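CrmK (Actinoalloteichus sp. WH1-2216-6, PDB 5I1V) is a flavoenzyme with covalently bound FAD that probably acts as an oxygen-dependent oxidase, recycling shunt products in caerulomycin biosynthesis. Local coordinates at residues R339-H351 with D439-D453. Residues are numbered along the deposited sequence; the frame is centred on the assembly and turned at random.
Sequences RRKVKSADLRGPH and DEVNTGAYINYPDID. With FAD (flavin-adenine dinucleotide), chain E.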
# COMPACT_ATOMS: atom_id res chain seq x y z
N ARG A 339 -13.20 -11.48 3.04
CA ARG A 339 -14.10 -12.22 2.16
C ARG A 339 -14.97 -11.19 1.42
O ARG A 339 -15.36 -10.17 2.01
CB ARG A 339 -14.92 -13.21 2.97
CG ARG A 339 -14.10 -14.21 3.77
CD ARG A 339 -14.93 -15.05 4.73
NE ARG A 339 -15.64 -16.15 4.06
CZ ARG A 339 -15.09 -17.33 3.75
NH1 ARG A 339 -13.82 -17.59 4.01
NH2 ARG A 339 -15.81 -18.25 3.12
N ARG A 340 -15.24 -11.42 0.15
CA ARG A 340 -15.90 -10.40 -0.70
C ARG A 340 -16.81 -10.97 -1.72
O ARG A 340 -16.61 -12.10 -2.19
CB ARG A 340 -14.88 -9.58 -1.51
CG ARG A 340 -13.63 -9.18 -0.77
CD ARG A 340 -12.60 -8.55 -1.71
NE ARG A 340 -11.40 -8.20 -0.95
CZ ARG A 340 -11.28 -7.10 -0.20
NH1 ARG A 340 -10.17 -6.89 0.49
NH2 ARG A 340 -12.29 -6.23 -0.12
N LYS A 341 -17.78 -10.16 -2.14
CA LYS A 341 -18.56 -10.42 -3.31
C LYS A 341 -18.76 -9.07 -4.05
O LYS A 341 -19.10 -8.05 -3.43
CB LYS A 341 -19.89 -11.05 -2.93
CG LYS A 341 -20.86 -11.33 -4.06
CD LYS A 341 -20.43 -12.45 -4.96
CE LYS A 341 -21.42 -12.68 -6.10
NZ LYS A 341 -20.76 -13.24 -7.34
N VAL A 342 -18.54 -9.05 -5.36
CA VAL A 342 -18.71 -7.82 -6.14
C VAL A 342 -19.68 -8.07 -7.29
O VAL A 342 -19.84 -9.20 -7.75
CB VAL A 342 -17.40 -7.25 -6.71
CG1 VAL A 342 -16.45 -6.83 -5.58
CG2 VAL A 342 -16.77 -8.27 -7.69
N LYS A 343 -20.38 -7.02 -7.68
CA LYS A 343 -21.21 -7.04 -8.86
C LYS A 343 -21.02 -5.70 -9.62
O LYS A 343 -20.52 -4.73 -9.08
CB LYS A 343 -22.69 -7.27 -8.48
CG LYS A 343 -22.97 -8.57 -7.76
CD LYS A 343 -24.45 -8.75 -7.48
CE LYS A 343 -24.76 -10.12 -6.94
NZ LYS A 343 -25.13 -11.06 -8.04
N SER A 344 -21.48 -5.67 -10.84
CA SER A 344 -21.24 -4.60 -11.75
C SER A 344 -22.45 -4.41 -12.64
O SER A 344 -23.14 -5.39 -12.96
CB SER A 344 -20.00 -5.00 -12.56
OG SER A 344 -20.05 -4.54 -13.88
N ALA A 345 -22.73 -3.17 -13.01
CA ALA A 345 -23.82 -2.81 -13.95
C ALA A 345 -23.49 -1.42 -14.53
O ALA A 345 -23.27 -0.47 -13.80
CB ALA A 345 -25.22 -2.83 -13.29
N ASP A 346 -23.45 -1.32 -15.84
CA ASP A 346 -23.14 -0.05 -16.49
C ASP A 346 -24.33 0.54 -17.17
O ASP A 346 -25.16 -0.19 -17.68
CB ASP A 346 -21.99 -0.27 -17.48
CG ASP A 346 -20.75 -0.78 -16.79
OD1 ASP A 346 -20.73 -0.75 -15.51
OD2 ASP A 346 -19.82 -1.22 -17.52
N LEU A 347 -24.39 1.88 -17.19
CA LEU A 347 -25.61 2.64 -17.52
C LEU A 347 -25.31 3.65 -18.61
O LEU A 347 -24.20 4.20 -18.68
CB LEU A 347 -26.09 3.46 -16.31
CG LEU A 347 -26.62 2.72 -15.09
CD1 LEU A 347 -26.69 3.67 -13.90
CD2 LEU A 347 -27.99 2.12 -15.37
N ARG A 348 -26.30 3.90 -19.46
CA ARG A 348 -26.21 5.02 -20.42
C ARG A 348 -27.45 5.91 -20.27
O ARG A 348 -27.65 6.84 -21.03
CB ARG A 348 -26.07 4.52 -21.86
CG ARG A 348 -27.19 3.57 -22.27
CD ARG A 348 -26.91 2.80 -23.55
NE ARG A 348 -27.04 3.67 -24.70
CZ ARG A 348 -26.04 4.25 -25.37
NH1 ARG A 348 -24.76 4.06 -25.04
NH2 ARG A 348 -26.34 5.04 -26.40
N GLY A 349 -28.24 5.61 -19.25
CA GLY A 349 -29.42 6.38 -18.88
C GLY A 349 -29.55 6.27 -17.38
O GLY A 349 -28.77 5.52 -16.73
N PRO A 350 -30.50 7.02 -16.79
CA PRO A 350 -30.55 7.04 -15.35
C PRO A 350 -31.33 5.88 -14.80
O PRO A 350 -32.17 5.31 -15.50
CB PRO A 350 -31.32 8.34 -15.04
CG PRO A 350 -32.21 8.53 -16.22
CD PRO A 350 -31.49 7.93 -17.41
N HIS A 351 -31.05 5.56 -13.55
CA HIS A 351 -31.97 4.75 -12.77
C HIS A 351 -33.26 5.51 -12.54
O HIS A 351 -33.24 6.72 -12.34
CB HIS A 351 -31.39 4.38 -11.43
CG HIS A 351 -30.40 3.27 -11.50
ND1 HIS A 351 -29.39 3.12 -10.58
CD2 HIS A 351 -30.25 2.26 -12.39
CE1 HIS A 351 -28.68 2.04 -10.89
NE2 HIS A 351 -29.18 1.50 -11.98
N ASP A 439 -29.44 -2.70 -23.16
CA ASP A 439 -30.63 -2.09 -23.73
C ASP A 439 -30.42 -0.58 -23.76
O ASP A 439 -29.27 -0.11 -23.80
CB ASP A 439 -31.89 -2.50 -22.93
CG ASP A 439 -31.84 -2.04 -21.47
OD1 ASP A 439 -31.16 -1.04 -21.18
OD2 ASP A 439 -32.46 -2.69 -20.60
N GLU A 440 -31.50 0.19 -23.72
CA GLU A 440 -31.43 1.64 -23.85
C GLU A 440 -30.97 2.36 -22.57
O GLU A 440 -30.61 3.53 -22.61
CB GLU A 440 -32.77 2.19 -24.36
CG GLU A 440 -33.90 2.36 -23.33
CD GLU A 440 -34.59 1.06 -22.90
OE1 GLU A 440 -34.50 0.01 -23.60
OE2 GLU A 440 -35.27 1.11 -21.85
N VAL A 441 -30.98 1.67 -21.44
CA VAL A 441 -30.46 2.23 -20.21
C VAL A 441 -29.25 1.44 -19.71
O VAL A 441 -28.28 2.04 -19.29
CB VAL A 441 -31.51 2.29 -19.10
CG1 VAL A 441 -30.87 2.73 -17.78
CG2 VAL A 441 -32.64 3.25 -19.48
N ASN A 442 -29.32 0.11 -19.71
CA ASN A 442 -28.18 -0.70 -19.30
C ASN A 442 -27.26 -0.97 -20.49
O ASN A 442 -27.74 -1.14 -21.58
CB ASN A 442 -28.65 -2.03 -18.73
CG ASN A 442 -29.71 -1.87 -17.69
OD1 ASN A 442 -29.46 -1.37 -16.60
ND2 ASN A 442 -30.92 -2.33 -18.00
N THR A 443 -25.95 -1.00 -20.28
CA THR A 443 -25.03 -1.41 -21.34
C THR A 443 -24.41 -2.79 -21.07
O THR A 443 -23.69 -3.34 -21.91
CB THR A 443 -23.89 -0.40 -21.48
OG1 THR A 443 -23.21 -0.30 -20.23
CG2 THR A 443 -24.43 0.96 -21.87
N GLY A 444 -24.69 -3.35 -19.90
CA GLY A 444 -24.12 -4.63 -19.51
C GLY A 444 -23.26 -4.52 -18.25
O GLY A 444 -23.55 -3.75 -17.34
N ALA A 445 -22.21 -5.33 -18.18
CA ALA A 445 -21.34 -5.38 -17.02
C ALA A 445 -19.90 -5.56 -17.43
O ALA A 445 -19.62 -5.88 -18.57
CB ALA A 445 -21.75 -6.52 -16.12
N TYR A 446 -19.00 -5.38 -16.45
CA TYR A 446 -17.56 -5.37 -16.70
C TYR A 446 -16.91 -6.68 -16.33
O TYR A 446 -16.99 -7.14 -15.22
CB TYR A 446 -16.98 -4.21 -15.90
CG TYR A 446 -15.50 -3.94 -16.04
CD1 TYR A 446 -14.84 -4.01 -17.26
CD2 TYR A 446 -14.77 -3.54 -14.93
CE1 TYR A 446 -13.48 -3.72 -17.35
CE2 TYR A 446 -13.43 -3.23 -15.01
CZ TYR A 446 -12.78 -3.34 -16.22
OH TYR A 446 -11.46 -3.05 -16.27
N ILE A 447 -16.14 -7.25 -17.27
CA ILE A 447 -15.57 -8.54 -17.09
C ILE A 447 -14.58 -8.59 -15.94
O ILE A 447 -14.41 -9.62 -15.33
CB ILE A 447 -14.95 -9.07 -18.42
CG1 ILE A 447 -14.63 -10.59 -18.31
CG2 ILE A 447 -13.68 -8.30 -18.79
CD1 ILE A 447 -15.79 -11.51 -18.04
N ASN A 448 -13.95 -7.47 -15.63
CA ASN A 448 -12.99 -7.40 -14.50
C ASN A 448 -13.67 -7.30 -13.10
O ASN A 448 -12.98 -7.34 -12.07
CB ASN A 448 -12.06 -6.26 -14.74
CG ASN A 448 -10.80 -6.69 -15.46
OD1 ASN A 448 -10.50 -7.90 -15.49
ND2 ASN A 448 -10.07 -5.73 -16.04
N TYR A 449 -14.99 -7.20 -13.08
CA TYR A 449 -15.77 -7.49 -11.85
C TYR A 449 -16.72 -8.66 -12.10
O TYR A 449 -17.92 -8.47 -12.10
CB TYR A 449 -16.60 -6.28 -11.43
CG TYR A 449 -15.76 -5.07 -11.08
CD1 TYR A 449 -14.73 -5.19 -10.17
CD2 TYR A 449 -16.04 -3.82 -11.60
CE1 TYR A 449 -13.95 -4.12 -9.81
CE2 TYR A 449 -15.24 -2.72 -11.26
CZ TYR A 449 -14.20 -2.89 -10.37
OH TYR A 449 -13.39 -1.86 -9.99
N PRO A 450 -16.18 -9.86 -12.34
CA PRO A 450 -17.04 -10.97 -12.76
C PRO A 450 -17.99 -11.43 -11.66
O PRO A 450 -17.60 -11.47 -10.51
CB PRO A 450 -16.08 -12.12 -13.00
CG PRO A 450 -14.93 -11.81 -12.08
CD PRO A 450 -14.79 -10.32 -12.11
N ASP A 451 -19.17 -11.86 -12.07
CA ASP A 451 -20.16 -12.32 -11.08
C ASP A 451 -20.78 -13.58 -11.60
O ASP A 451 -21.59 -13.53 -12.53
CB ASP A 451 -21.20 -11.25 -10.98
CG ASP A 451 -22.36 -11.61 -10.09
OD1 ASP A 451 -22.36 -12.68 -9.41
OD2 ASP A 451 -23.30 -10.77 -10.08
N ILE A 452 -20.46 -14.72 -10.98
CA ILE A 452 -20.95 -15.98 -11.56
C ILE A 452 -22.48 -16.12 -11.44
O ILE A 452 -23.07 -16.96 -12.11
CB ILE A 452 -20.28 -17.26 -10.99
CG1 ILE A 452 -20.58 -17.41 -9.49
CG2 ILE A 452 -18.79 -17.29 -11.40
CD1 ILE A 452 -19.98 -18.61 -8.77
N ASP A 453 -23.10 -15.30 -10.59
CA ASP A 453 -24.58 -15.24 -10.51
C ASP A 453 -25.22 -14.90 -11.86
O ASP A 453 -26.37 -15.29 -12.07
CB ASP A 453 -25.06 -14.26 -9.43
CG ASP A 453 -24.58 -14.63 -8.02
OD1 ASP A 453 -24.17 -15.79 -7.80
OD2 ASP A 453 -24.59 -13.75 -7.12
PA FAD E . -5.70 -12.21 -10.81
O1A FAD E . -6.65 -12.70 -9.74
O2A FAD E . -4.27 -12.62 -10.64
O5B FAD E . -6.22 -12.64 -12.23
C5B FAD E . -7.47 -12.21 -12.76
C4B FAD E . -7.86 -13.12 -13.93
O4B FAD E . -6.92 -12.86 -14.99
C3B FAD E . -7.79 -14.62 -13.71
O3B FAD E . -8.67 -15.24 -14.62
C2B FAD E . -6.38 -14.96 -14.11
O2B FAD E . -6.06 -16.34 -14.33
C1B FAD E . -6.15 -14.00 -15.29
N9A FAD E . -4.74 -13.57 -15.39
C8A FAD E . -3.93 -13.00 -14.44
N7A FAD E . -2.66 -12.86 -14.93
C5A FAD E . -2.70 -13.32 -16.16
C6A FAD E . -1.69 -13.42 -17.19
N6A FAD E . -0.49 -12.95 -16.91
N1A FAD E . -2.07 -13.96 -18.36
C2A FAD E . -3.31 -14.44 -18.58
N3A FAD E . -4.32 -14.34 -17.68
C4A FAD E . -4.00 -13.84 -16.46
N1 FAD E . -10.44 -2.67 -12.45
C2 FAD E . -10.51 -1.49 -13.11
O2 FAD E . -10.65 -1.47 -14.33
N3 FAD E . -10.44 -0.30 -12.48
C4 FAD E . -10.34 -0.15 -11.16
O4 FAD E . -10.24 0.98 -10.64
C4X FAD E . -10.24 -1.37 -10.36
N5 FAD E . -10.13 -1.30 -9.01
C5X FAD E . -9.94 -2.44 -8.32
C6 FAD E . -9.66 -2.38 -6.96
C7 FAD E . -9.46 -3.52 -6.18
C7M FAD E . -9.15 -3.38 -4.68
C8 FAD E . -9.56 -4.83 -6.87
C8M FAD E . -9.39 -6.12 -6.11
C9 FAD E . -9.85 -4.91 -8.23
C9A FAD E . -10.04 -3.76 -8.99
N10 FAD E . -10.30 -3.81 -10.37
C10 FAD E . -10.37 -2.63 -11.09
C1' FAD E . -10.66 -5.06 -11.04
C2' FAD E . -9.45 -5.69 -11.65
O2' FAD E . -9.18 -5.04 -12.88
C3' FAD E . -9.60 -7.16 -11.84
O3' FAD E . -9.86 -7.77 -10.54
C4' FAD E . -8.35 -7.78 -12.52
O4' FAD E . -8.78 -8.94 -13.22
C5' FAD E . -7.29 -8.12 -11.49
O5' FAD E . -6.14 -8.59 -12.18
P FAD E . -5.07 -9.35 -11.29
O1P FAD E . -4.74 -8.55 -10.08
O2P FAD E . -3.94 -9.82 -12.15
O3P FAD E . -5.92 -10.64 -10.80
O HOH W 1 -18.53 -11.53 -7.98
O HOH W 2 -22.76 -8.52 -11.75
O HOH W 3 -27.05 -1.16 -15.90
O HOH W 4 -20.88 -1.71 -20.46
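K341 and K343, on one face of strand 339-347, close on the carboxylates of D451 and D453. K343 NZ approaches D451 OD2 on its syn lone pair at 2.8 Å and takes the anti lone pair of D453 OD2 at 2.9 Å. K341 crosses D451 at about a right angle, its NZ meeting OD1 2.7 Å away from above the carboxylate plane. The N-H of D453 reaches the same oxygen from the opposite face, closing an Asx turn; with the lysines it helps hold the carboxylate's rotation. Lysine suits both places because its aliphatic stem packs against helix 414-428 while its ammonium group reaches the acids; E67 also pairs with K341, and R422 with D453. The opposite face of the strand turns S344 toward residues 439-453: Y446 N donates to S344 OG at 2.9 Å, nearly straight (166°), serine being small enough to pack its CB on Y449 CB as well.

The short, weakly bonded strand 442-444 runs roughly antiparallel at the edge of the large sheet that, as in berberine-bridge-enzyme relatives, probably forms the substrate domain. G444 ends it with backbone angles that would jam a CB against the preceding carbonyl O. Beyond, Y446, with CG anti to the backbone N (chi1 -177°), extends its OH to FAD O2 at 2.6 Å; N448 ND2 donates to that hydroxyl, and N448 OD1 accepts from the ribityl O4'.

T443 N donates to D346 O and R348 N to V441 O. L347 and V441 lie side by side, whereas D346 pairs its carboxylate with K401.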